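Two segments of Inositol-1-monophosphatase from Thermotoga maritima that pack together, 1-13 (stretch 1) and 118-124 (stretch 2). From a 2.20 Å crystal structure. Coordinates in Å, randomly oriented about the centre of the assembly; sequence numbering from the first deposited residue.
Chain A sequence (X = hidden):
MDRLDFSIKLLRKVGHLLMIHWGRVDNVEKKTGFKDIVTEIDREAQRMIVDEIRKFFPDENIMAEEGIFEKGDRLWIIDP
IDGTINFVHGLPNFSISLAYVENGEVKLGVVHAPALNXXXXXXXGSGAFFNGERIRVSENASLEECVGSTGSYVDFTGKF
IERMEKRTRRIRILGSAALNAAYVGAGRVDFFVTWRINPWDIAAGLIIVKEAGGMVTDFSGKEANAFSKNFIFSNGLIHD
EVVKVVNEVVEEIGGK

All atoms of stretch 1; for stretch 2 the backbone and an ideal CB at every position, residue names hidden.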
# COMPACT_ATOMS: atom_id res chain seq x y z
N MET A 1 4.78 -23.28 -8.36
CA MET A 1 4.71 -24.53 -7.55
C MET A 1 5.21 -24.36 -6.11
O MET A 1 4.96 -23.35 -5.47
CB MET A 1 5.52 -25.65 -8.22
CG MET A 1 4.75 -26.47 -9.25
SD MET A 1 5.31 -28.20 -9.27
CE MET A 1 4.47 -28.85 -7.79
N ASP A 2 5.89 -25.39 -5.61
CA ASP A 2 6.46 -25.38 -4.28
C ASP A 2 7.55 -24.31 -4.33
O ASP A 2 7.54 -23.36 -3.55
CB ASP A 2 7.05 -26.76 -3.96
CG ASP A 2 7.63 -26.86 -2.56
OD1 ASP A 2 6.92 -26.48 -1.61
OD2 ASP A 2 8.79 -27.32 -2.41
N ARG A 3 8.45 -24.45 -5.29
CA ARG A 3 9.56 -23.51 -5.45
C ARG A 3 9.10 -22.08 -5.69
O ARG A 3 9.58 -21.16 -5.04
CB ARG A 3 10.47 -23.98 -6.58
CG ARG A 3 11.27 -25.24 -6.23
CD ARG A 3 12.07 -25.80 -7.42
NE ARG A 3 12.82 -26.99 -7.03
CZ ARG A 3 14.09 -26.98 -6.63
NH1 ARG A 3 14.77 -25.85 -6.57
NH2 ARG A 3 14.66 -28.11 -6.25
N LEU A 4 8.18 -21.89 -6.63
CA LEU A 4 7.70 -20.54 -6.94
C LEU A 4 7.06 -19.88 -5.72
O LEU A 4 7.41 -18.76 -5.36
CB LEU A 4 6.68 -20.58 -8.07
CG LEU A 4 6.03 -19.25 -8.44
CD1 LEU A 4 7.04 -18.34 -9.14
CD2 LEU A 4 4.84 -19.51 -9.34
N ASP A 5 6.13 -20.59 -5.08
CA ASP A 5 5.42 -20.09 -3.91
C ASP A 5 6.37 -19.75 -2.75
O ASP A 5 6.20 -18.75 -2.05
CB ASP A 5 4.40 -21.13 -3.45
CG ASP A 5 3.39 -20.58 -2.47
OD1 ASP A 5 3.18 -21.19 -1.39
OD2 ASP A 5 2.80 -19.53 -2.78
N PHE A 6 7.36 -20.63 -2.57
CA PHE A 6 8.38 -20.50 -1.54
C PHE A 6 9.17 -19.22 -1.77
O PHE A 6 9.45 -18.47 -0.85
CB PHE A 6 9.32 -21.71 -1.64
CG PHE A 6 10.63 -21.54 -0.92
CD1 PHE A 6 10.75 -21.87 0.42
CD2 PHE A 6 11.75 -21.06 -1.59
CE1 PHE A 6 11.98 -21.73 1.09
CE2 PHE A 6 12.99 -20.91 -0.94
CZ PHE A 6 13.10 -21.24 0.40
N SER A 7 9.51 -18.99 -3.03
CA SER A 7 10.27 -17.83 -3.44
C SER A 7 9.50 -16.54 -3.24
O SER A 7 10.04 -15.55 -2.75
CB SER A 7 10.65 -17.98 -4.92
OG SER A 7 11.41 -19.16 -5.12
N ILE A 8 8.24 -16.55 -3.63
CA ILE A 8 7.38 -15.38 -3.47
C ILE A 8 7.26 -15.00 -2.00
O ILE A 8 7.50 -13.84 -1.64
CB ILE A 8 5.98 -15.65 -4.04
CG1 ILE A 8 6.08 -15.82 -5.56
CG2 ILE A 8 5.04 -14.50 -3.68
CD1 ILE A 8 4.81 -16.35 -6.20
N LYS A 9 6.91 -15.97 -1.16
CA LYS A 9 6.75 -15.70 0.25
C LYS A 9 8.04 -15.32 0.96
O LYS A 9 8.03 -14.55 1.91
CB LYS A 9 6.12 -16.91 0.93
CG LYS A 9 4.80 -17.26 0.29
CD LYS A 9 4.06 -18.34 1.03
CE LYS A 9 2.71 -18.54 0.39
NZ LYS A 9 2.01 -19.73 0.92
N LEU A 10 9.16 -15.84 0.47
CA LEU A 10 10.47 -15.56 1.06
C LEU A 10 10.88 -14.14 0.75
O LEU A 10 11.30 -13.40 1.64
CB LEU A 10 11.53 -16.50 0.47
CG LEU A 10 12.57 -17.19 1.34
CD1 LEU A 10 13.71 -17.60 0.42
CD2 LEU A 10 13.08 -16.31 2.46
N LEU A 11 10.79 -13.76 -0.51
CA LEU A 11 11.18 -12.41 -0.88
C LEU A 11 10.23 -11.38 -0.29
O LEU A 11 10.63 -10.26 0.00
CB LEU A 11 11.24 -12.25 -2.40
CG LEU A 11 12.26 -13.10 -3.17
CD1 LEU A 11 12.88 -12.22 -4.22
CD2 LEU A 11 13.32 -13.67 -2.25
N ARG A 12 8.97 -11.77 -0.11
CA ARG A 12 7.99 -10.86 0.46
C ARG A 12 8.27 -10.63 1.93
O ARG A 12 8.03 -9.55 2.44
CB ARG A 12 6.57 -11.39 0.24
CG ARG A 12 5.99 -10.99 -1.10
CD ARG A 12 4.63 -11.60 -1.38
NE ARG A 12 4.06 -11.05 -2.60
CZ ARG A 12 2.89 -11.41 -3.11
NH1 ARG A 12 2.14 -12.32 -2.51
NH2 ARG A 12 2.45 -10.83 -4.23
N LYS A 13 8.79 -11.65 2.60
CA LYS A 13 9.11 -11.56 4.02
C LYS A 13 10.39 -10.73 4.21
O LYS A 13 10.44 -9.79 5.00
CB LYS A 13 9.29 -12.96 4.61
CG LYS A 13 9.47 -13.01 6.12
CD LYS A 13 10.07 -14.36 6.51
CE LYS A 13 10.15 -14.57 8.03
NZ LYS A 13 8.81 -14.81 8.66
N UNK A 118 5.32 -4.61 -5.36
CA UNK A 118 5.19 -5.22 -6.67
C UNK A 118 5.97 -6.51 -6.68
O UNK A 118 7.16 -6.53 -6.37
CB UNK A 118 5.67 -4.28 -7.78
N UNK A 119 5.28 -7.60 -7.00
CA UNK A 119 5.92 -8.89 -7.06
C UNK A 119 5.66 -9.48 -8.44
O UNK A 119 4.55 -9.93 -8.75
CB UNK A 119 5.42 -9.81 -5.95
N UNK A 120 6.70 -9.47 -9.27
CA UNK A 120 6.64 -9.99 -10.61
C UNK A 120 7.34 -11.35 -10.60
O UNK A 120 8.43 -11.48 -10.04
CB UNK A 120 7.28 -9.03 -11.61
N UNK A 121 6.72 -12.36 -11.19
CA UNK A 121 7.33 -13.69 -11.22
C UNK A 121 6.89 -14.51 -12.42
O UNK A 121 5.91 -14.20 -13.08
CB UNK A 121 6.99 -14.45 -9.93
N UNK A 122 7.64 -15.57 -12.69
CA UNK A 122 7.34 -16.45 -13.80
C UNK A 122 8.04 -17.79 -13.64
O UNK A 122 9.21 -17.84 -13.29
CB UNK A 122 7.74 -15.79 -15.12
N UNK A 123 7.29 -18.86 -13.87
CA UNK A 123 7.84 -20.21 -13.83
C UNK A 123 7.77 -20.65 -15.30
O UNK A 123 6.90 -20.20 -16.05
CB UNK A 123 7.08 -21.14 -12.88
N UNK A 124 8.70 -21.50 -15.73
CA UNK A 124 8.74 -21.94 -17.13
C UNK A 124 7.51 -22.72 -17.60
O UNK A 124 7.13 -23.73 -17.00
CB UNK A 124 9.98 -22.81 -17.34

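Residues 2-13 form a helix, and the strand 118-123 runs nearly antiparallel to it, at 165°, with the axes 9.4 Å apart at their closest. The strand alternates, so every second CB faces the helix.

Position 118 has extended backbone angles, and its CB points away from the helix. Stretch 1 places nothing within 5.5 Å of the CB, so it sets no preference. The residue is Glu118, whose carboxylate is hydrogen-bonded elsewhere in the structure.

Position 119 points toward the helix. Its ideal CB lies 3.6 Å from Arg12 NH2 and 5.2 Å from Ile8 CG2. A short side chain with an acceptor would suit the guanidinium, and a methyl could face the isoleucine. Ser, Thr, Asn or Asp are all plausible. The residue is Thr119. Arg12 NE donates to Thr119 OG1 at 3.1 Å, with the hydroxyl near the guanidinium plane. A weak second bond runs from Arg12 NH2 to Thr119 OG1 at 3.4 Å. Thr119 CG2 lies 4.3 Å from Ile8 CG2.

Position 120 is out of reach of stretch 1, which leaves the choice open. The residue is Leu120.

Position 121 points toward the helix again. Its ideal CB is 4.0 Å from Leu4 CD1 and 4.7 Å from Ile8 CG1. These neighbours are purely aliphatic, so Leu, Ile, Val, Met or an aromatic residue would suit. The residue is Tyr121. Ile8 CD1 sits over one ring face, 3.8 Å from the Tyr121 ring centroid and 4° off the normal, a CH-pi contact. Leu4 CD1 approaches obliquely, 3.7 Å from Tyr121 CD2.

Position 122 points away, and its ideal CB has nothing of stretch 1 within 5.5 Å. The residue is Ala122.

Position 123 points toward the helix start. Its ideal CB lies 4.5 Å from Leu4 CD2, and the amino terminus of Met1 lies farther on. A short apolar group could rest on the leucine, but a longer acidic chain could also reach the charged amine; Glu is a good candidate, and Gln could offer an acceptor. The residue is Glu123, with chi1 and chi2 both t. This extension carries the carboxylate to the terminus, where Met1 N and Glu123 OE1 form a salt bridge and hydrogen bond at 3.2 Å. Met1 is poorly ordered, so its details deserve caution.

Position 124 follows the strand and is out of reach. The residue is Glu124, which touches a crystal neighbour.

Stretch 2 118-124: ETLYAEE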
# COMPACT_ATOMS: atom_id res chain seq x y z
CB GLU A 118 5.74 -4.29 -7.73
CG GLU A 118 5.04 -2.96 -7.78
CD GLU A 118 5.53 -2.08 -8.90
OE1 GLU A 118 4.76 -1.20 -9.33
OE2 GLU A 118 6.69 -2.28 -9.34
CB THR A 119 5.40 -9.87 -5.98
OG1 THR A 119 5.38 -9.23 -4.70
CG2 THR A 119 6.34 -11.09 -5.89
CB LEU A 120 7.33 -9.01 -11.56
CG LEU A 120 6.68 -7.63 -11.47
CD1 LEU A 120 7.45 -6.79 -10.47
CD2 LEU A 120 6.68 -6.94 -12.83
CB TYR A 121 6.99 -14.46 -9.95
CG TYR A 121 5.52 -14.50 -9.65
CD1 TYR A 121 4.89 -13.42 -9.02
CD2 TYR A 121 4.74 -15.58 -10.04
CE1 TYR A 121 3.52 -13.43 -8.79
CE2 TYR A 121 3.37 -15.59 -9.82
CZ TYR A 121 2.76 -14.52 -9.19
OH TYR A 121 1.41 -14.53 -8.99
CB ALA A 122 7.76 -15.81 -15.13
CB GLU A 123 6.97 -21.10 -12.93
CG GLU A 123 7.57 -22.46 -12.64
CD GLU A 123 6.86 -23.14 -11.48
OE1 GLU A 123 5.61 -23.14 -11.46
OE2 GLU A 123 7.56 -23.68 -10.59
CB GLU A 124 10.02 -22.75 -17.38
CG GLU A 124 10.18 -23.30 -18.79
CD GLU A 124 11.46 -24.09 -18.94
OE1 GLU A 124 12.53 -23.46 -19.11
OE2 GLU A 124 11.41 -25.34 -18.88
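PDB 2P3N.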